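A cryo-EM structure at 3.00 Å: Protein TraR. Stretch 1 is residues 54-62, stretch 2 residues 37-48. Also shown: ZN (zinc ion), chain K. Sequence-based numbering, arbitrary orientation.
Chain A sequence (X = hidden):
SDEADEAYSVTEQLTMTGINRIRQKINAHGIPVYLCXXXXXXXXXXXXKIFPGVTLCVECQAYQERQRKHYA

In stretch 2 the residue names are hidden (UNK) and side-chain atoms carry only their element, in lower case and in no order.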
ATOM      1  N   VAL A  54      45.181   2.294  33.675  1.00 55.29           N
ATOM      2  CA  VAL A  54      45.677   2.514  32.326  1.00 55.29           C
ATOM      3  C   VAL A  54      46.704   1.446  31.982  1.00 55.29           C
ATOM      4  O   VAL A  54      47.270   0.788  32.859  1.00 55.29           O
ATOM      5  CB  VAL A  54      46.290   3.916  32.195  1.00 55.29           C
ATOM      6  CG1 VAL A  54      46.442   4.290  30.741  1.00 55.29           C
ATOM      7  CG2 VAL A  54      45.451   4.920  32.899  1.00 55.29           C
ATOM      8  N   THR A  55      46.938   1.259  30.691  1.00 56.63           N
ATOM      9  CA  THR A  55      48.007   0.393  30.233  1.00 56.63           C
ATOM     10  C   THR A  55      48.964   1.099  29.288  1.00 56.63           C
ATOM     11  O   THR A  55      50.032   0.556  28.994  1.00 56.63           O
ATOM     12  CB  THR A  55      47.434  -0.850  29.548  1.00 56.63           C
ATOM     13  OG1 THR A  55      46.467  -0.455  28.568  1.00 56.63           O
ATOM     14  CG2 THR A  55      46.767  -1.750  30.567  1.00 56.63           C
ATOM     15  N   LEU A  56      48.620   2.291  28.812  1.00 52.98           N
ATOM     16  CA  LEU A  56      49.458   3.020  27.878  1.00 52.98           C
ATOM     17  C   LEU A  56      49.629   4.443  28.370  1.00 52.98           C
ATOM     18  O   LEU A  56      48.711   5.016  28.956  1.00 52.98           O
ATOM     19  CB  LEU A  56      48.848   3.035  26.479  1.00 52.98           C
ATOM     20  CG  LEU A  56      48.322   1.699  25.970  1.00 52.98           C
ATOM     21  CD1 LEU A  56      47.832   1.821  24.543  1.00 52.98           C
ATOM     22  CD2 LEU A  56      49.390   0.635  26.076  1.00 52.98           C
ATOM     23  N   CYS A  57      50.808   5.008  28.142  1.00 55.45           N
ATOM     24  CA  CYS A  57      50.966   6.433  28.338  1.00 55.45           C
ATOM     25  C   CYS A  57      50.160   7.182  27.283  1.00 55.45           C
ATOM     26  O   CYS A  57      49.609   6.592  26.351  1.00 55.45           O
ATOM     27  CB  CYS A  57      52.436   6.833  28.271  1.00 55.45           C
ATOM     28  SG  CYS A  57      53.137   6.829  26.606  1.00 55.45           S
ATOM     29  N   VAL A  58      50.106   8.504  27.423  1.00 52.00           N
ATOM     30  CA  VAL A  58      49.253   9.281  26.535  1.00 52.00           C
ATOM     31  C   VAL A  58      49.768   9.233  25.108  1.00 52.00           C
ATOM     32  O   VAL A  58      48.982   9.270  24.156  1.00 52.00           O
ATOM     33  CB  VAL A  58      49.126  10.722  27.043  1.00 52.00           C
ATOM     34  CG1 VAL A  58      50.423  11.168  27.673  1.00 52.00           C
ATOM     35  CG2 VAL A  58      48.757  11.634  25.901  1.00 52.00           C
ATOM     36  N   GLU A  59      51.081   9.108  24.926  1.00 61.30           N
ATOM     37  CA  GLU A  59      51.632   9.049  23.577  1.00 61.30           C
ATOM     38  C   GLU A  59      51.238   7.758  22.877  1.00 61.30           C
ATOM     39  O   GLU A  59      50.713   7.784  21.760  1.00 61.30           O
ATOM     40  CB  GLU A  59      53.146   9.205  23.633  1.00 61.30           C
ATOM     41  CG  GLU A  59      53.587  10.505  24.260  1.00 61.30           C
ATOM     42  CD  GLU A  59      55.074  10.544  24.527  1.00 61.30           C
ATOM     43  OE1 GLU A  59      55.722   9.479  24.450  1.00 61.30           O
ATOM     44  OE2 GLU A  59      55.601  11.637  24.817  1.00 61.30           O
ATOM     45  N   CYS A  60      51.485   6.613  23.515  1.00 58.83           N
ATOM     46  CA  CYS A  60      51.115   5.340  22.903  1.00 58.83           C
ATOM     47  C   CYS A  60      49.605   5.216  22.776  1.00 58.83           C
ATOM     48  O   CYS A  60      49.101   4.623  21.816  1.00 58.83           O
ATOM     49  CB  CYS A  60      51.672   4.173  23.715  1.00 58.83           C
ATOM     50  SG  CYS A  60      53.397   4.322  24.184  1.00 58.83           S
ATOM     51  N   GLN A  61      48.863   5.782  23.724  1.00 46.80           N
ATOM     52  CA  GLN A  61      47.411   5.751  23.622  1.00 46.80           C
ATOM     53  C   GLN A  61      46.928   6.525  22.409  1.00 46.80           C
ATOM     54  O   GLN A  61      46.098   6.027  21.644  1.00 46.80           O
ATOM     55  CB  GLN A  61      46.774   6.317  24.882  1.00 46.80           C
ATOM     56  CG  GLN A  61      45.283   6.327  24.812  1.00 46.80           C
ATOM     57  CD  GLN A  61      44.719   4.938  24.898  1.00 46.80           C
ATOM     58  OE1 GLN A  61      45.345   4.048  25.463  1.00 46.80           O
ATOM     59  NE2 GLN A  61      43.534   4.736  24.341  1.00 46.80           N
ATOM     60  N   ALA A  62      47.425   7.747  22.216  1.00 46.03           N
ATOM     61  CA  ALA A  62      46.994   8.527  21.064  1.00 46.03           C
ATOM     62  C   ALA A  62      47.443   7.875  19.764  1.00 46.03           C
ATOM     63  O   ALA A  62      46.721   7.907  18.757  1.00 46.03           O
ATOM     64  CB  ALA A  62      47.523   9.953  21.167  1.00 46.03           C
ATOM     65  N   UNK A  37      52.820  -0.437  28.959  1.00 65.39           N
ATOM     66  CA  UNK A  37      52.960  -1.732  28.303  1.00 65.39           C
ATOM     67  C   UNK A  37      53.426  -1.607  26.862  1.00 65.39           C
ATOM     68  O   UNK A  37      53.544  -2.622  26.172  1.00 65.39           O
ATOM     69  c   UNK A  37      51.642  -2.496  28.348  1.00 65.39           C
ATOM     70  c   UNK A  37      51.179  -2.832  29.744  1.00 65.39           C
ATOM     71  c   UNK A  37      49.844  -3.536  29.737  1.00 65.39           C
ATOM     72  o   UNK A  37      49.441  -4.030  28.663  1.00 65.39           O
ATOM     73  o   UNK A  37      49.195  -3.597  30.802  1.00 65.39           O
ATOM     74  N   UNK A  38      53.672  -0.390  26.389  1.00 65.12           N
ATOM     75  CA  UNK A  38      54.222  -0.206  25.053  1.00 65.12           C
ATOM     76  C   UNK A  38      55.700   0.153  25.121  1.00 65.12           C
ATOM     77  O   UNK A  38      56.541  -0.501  24.500  1.00 65.12           O
ATOM     78  c   UNK A  38      53.437   0.877  24.310  1.00 65.12           C
ATOM     79  N   UNK A  39      56.034   1.187  25.887  1.00 68.45           N
ATOM     80  CA  UNK A  39      57.401   1.678  25.965  1.00 68.45           C
ATOM     81  C   UNK A  39      57.999   1.543  27.358  1.00 68.45           C
ATOM     82  O   UNK A  39      59.104   2.044  27.599  1.00 68.45           O
ATOM     83  s   UNK A  39      56.182   4.192  26.212  1.00 68.45           S
ATOM     84  c   UNK A  39      57.457   3.138  25.507  1.00 68.45           C
ATOM     85  N   UNK A  40      57.293   0.906  28.289  1.00 68.26           N
ATOM     86  CA  UNK A  40      57.765   0.776  29.650  1.00 68.26           C
ATOM     87  C   UNK A  40      57.936   2.075  30.402  1.00 68.26           C
ATOM     88  O   UNK A  40      58.415   2.050  31.540  1.00 68.26           O
ATOM     89  N   UNK A  41      57.554   3.206  29.816  1.00 67.12           N
ATOM     90  CA  UNK A  41      57.802   4.495  30.414  1.00 67.12           C
ATOM     91  C   UNK A  41      57.012   4.641  31.701  1.00 67.12           C
ATOM     92  O   UNK A  41      56.083   3.878  31.969  1.00 67.12           O
ATOM     93  c   UNK A  41      57.434   5.609  29.441  1.00 67.12           C
ATOM     94  c   UNK A  41      58.377   5.686  28.274  1.00 67.12           C
ATOM     95  o   UNK A  41      59.007   4.694  27.905  1.00 67.12           O
ATOM     96  n   UNK A  41      58.495   6.867  27.689  1.00 67.12           N
ATOM     97  N   UNK A  42      57.376   5.614  32.531  1.00 60.40           N
ATOM     98  CA  UNK A  42      56.566   5.904  33.715  1.00 60.40           C
ATOM     99  C   UNK A  42      55.270   6.580  33.302  1.00 60.40           C
ATOM    100  O   UNK A  42      55.268   7.730  32.861  1.00 60.40           O
ATOM    101  c   UNK A  42      57.452   6.848  34.537  1.00 60.40           C
ATOM    102  c   UNK A  42      58.548   6.490  32.451  1.00 60.40           C
ATOM    103  c   UNK A  42      58.791   6.816  33.881  1.00 60.40           C
ATOM    104  N   UNK A  43      54.169   5.854  33.432  1.00 54.65           N
ATOM    105  CA  UNK A  43      52.858   6.468  33.307  1.00 54.65           C
ATOM    106  C   UNK A  43      52.754   7.469  34.446  1.00 54.65           C
ATOM    107  O   UNK A  43      52.720   7.057  35.612  1.00 54.65           O
ATOM    108  c   UNK A  43      50.485   3.755  31.953  1.00 54.65           C
ATOM    109  c   UNK A  43      51.762   4.518  32.145  1.00 54.65           C
ATOM    110  c   UNK A  43      50.390   6.092  33.521  1.00 54.65           C
ATOM    111  c   UNK A  43      51.737   5.422  33.373  1.00 54.65           C
ATOM    112  N   UNK A  44      52.724   8.772  34.167  1.00 52.89           N
ATOM    113  CA  UNK A  44      52.753   9.767  35.246  1.00 52.89           C
ATOM    114  C   UNK A  44      51.599   9.592  36.221  1.00 52.89           C
ATOM    115  O   UNK A  44      50.574   8.986  35.907  1.00 52.89           O
ATOM    116  c   UNK A  44      52.659  11.103  34.502  1.00 52.89           C
ATOM    117  c   UNK A  44      52.644   9.399  32.842  1.00 52.89           C
ATOM    118  c   UNK A  44      52.143  10.766  33.155  1.00 52.89           C
ATOM    119  N   UNK A  45      51.802  10.114  37.433  1.00 55.71           N
ATOM    120  CA  UNK A  45      50.866   9.876  38.530  1.00 55.71           C
ATOM    121  C   UNK A  45      49.464  10.339  38.180  1.00 55.71           C
ATOM    122  O   UNK A  45      48.483   9.640  38.455  1.00 55.71           O
ATOM    123  o   UNK A  45      52.079  11.639  42.196  1.00 55.71           O
ATOM    124  c   UNK A  45      52.478  10.466  42.034  1.00 55.71           C
ATOM    125  c   UNK A  45      51.345  10.589  39.792  1.00 55.71           C
ATOM    126  c   UNK A  45      51.977   9.689  40.830  1.00 55.71           C
ATOM    127  o   UNK A  45      53.278   9.910  42.815  1.00 55.71           O
ATOM    128  N   UNK A  46      49.351  11.519  37.580  1.00 49.62           N
ATOM    129  CA  UNK A  46      48.041  12.091  37.323  1.00 49.62           C
ATOM    130  C   UNK A  46      47.228  11.226  36.379  1.00 49.62           C
ATOM    131  O   UNK A  46      46.010  11.120  36.534  1.00 49.62           O
ATOM    132  c   UNK A  46      48.191  13.499  36.760  1.00 49.62           C
ATOM    133  N   UNK A  47      47.878  10.588  35.411  1.00 46.19           N
ATOM    134  CA  UNK A  47      47.132   9.762  34.476  1.00 46.19           C
ATOM    135  C   UNK A  47      46.628   8.493  35.142  1.00 46.19           C
ATOM    136  O   UNK A  47      45.597   7.953  34.736  1.00 46.19           O
ATOM    137  c   UNK A  47      47.206   8.879  32.109  1.00 46.19           C
ATOM    138  c   UNK A  47      46.605   7.847  29.142  1.00 46.19           C
ATOM    139  n   UNK A  47      47.507   7.594  30.075  1.00 46.19           N
ATOM    140  c   UNK A  47      47.987   9.431  33.261  1.00 46.19           C
ATOM    141  n   UNK A  47      46.191   9.087  28.947  1.00 46.19           N
ATOM    142  n   UNK A  47      46.121   6.861  28.406  1.00 46.19           N
ATOM    143  c   UNK A  47      48.094   8.610  30.932  1.00 46.19           C
ATOM    144  N   UNK A  48      47.334   7.995  36.156  1.00 53.10           N
ATOM    145  CA  UNK A  48      46.841   6.825  36.874  1.00 53.10           C
ATOM    146  C   UNK A  48      45.799   7.211  37.916  1.00 53.10           C
ATOM    147  O   UNK A  48      44.999   6.370  38.339  1.00 53.10           O
ATOM    148  c   UNK A  48      47.998   6.075  37.530  1.00 53.10           C
ATOM    149  c   UNK A  48      51.052   5.917  38.651  1.00 53.10           C
ATOM    150  n   UNK A  48      50.829   5.222  37.543  1.00 53.10           N
ATOM    151  n   UNK A  48      50.247   5.769  39.693  1.00 53.10           N
ATOM    152  n   UNK A  48      52.073   6.758  38.719  1.00 53.10           N
ATOM    153  c   UNK A  48      49.728   4.276  37.385  1.00 53.10           C
ATOM    154  c   UNK A  48      48.519   4.910  36.724  1.00 53.10           C
TER
HETATM  155 ZN    ZN K 101      53.992   4.670  26.961  1.00 94.18          ZN

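Position 37 carries three carbons in a row, the third holding two oxygens: a carboxylate, hence Glu37. Its backbone N donates to Thr55 O (3.0 Å, nearly straight at 170°), a bond any residue with an amide hydrogen could make, while its OE2 lies 3.1 Å from Thr55 CG2 at an exposed margin that tolerates charge.

Position 38 has a single carbon, so it is Ala38. Its CB sits 3.4 Å from Cys60 SG and 4.4 Å from Leu56 CD2, a small apolar group that fits close to the sulfur.

At position 39 one carbon leads to a sulfur. This is Cys39, whose SG is 2.4 Å from ZN, as is Cys57 SG. The two sulfurs, Cys39 SG and Cys57 SG, are 4.0 Å apart, held together by the shared metal rather than by a disulfide.

Position 40 has no side-chain atoms and is Gly40. Its phi of 63° favours glycine, and it touches nothing on stretch 1.

Position 41 bears two carbons, the second carrying one oxygen and one nitrogen, which makes it Asn41; it makes no contact with stretch 1.

At position 42 three carbons close a ring onto the backbone N: Pro42, exposed and turned away, stiffening the loop.

Position 43 has four carbons, forked at the first, with one arm two carbons long. This is Ile43, buried, its CD1 reaching 3.7 Å from Leu56 O and 4.2 Å from Val54 CB; an apolar chain suits this enclosed site.

Position 44 is again a three-carbon ring closed on N, Pro44. It is the N-cap, where the missing amide hydrogen costs the following helix no bond.

Position 45, three carbons ending in two oxygens, is Glu45, and the lone carbon at position 46 marks Ala46. Both are out of reach of stretch 1; an acid suits the first turn of a helix.

Position 47 shows three carbons, a nitrogen, then a carbon with two more nitrogens: Arg47. Extended, it has the most surface covered by the other stretch. NE donates to Leu56 O (3.1 Å), and NH2 adds a weak bond to Leu56 O (3.2 Å), so the oxygen lies near the guanidinium edge while Cys57 C and Val58 N lie over one face.

Position 48 repeats that pattern and is Arg48, whose NE (3.3 Å) and NH2 (3.2 Å) both donate to Ile43 O, tying the helix back to its loop.

The contact thus combines zinc ligation, one backbone hydrogen bond, the buried Ile43 and the arginine clamp on Leu56 O.

Stretch 2 (37-48) EACGNPIPEARR
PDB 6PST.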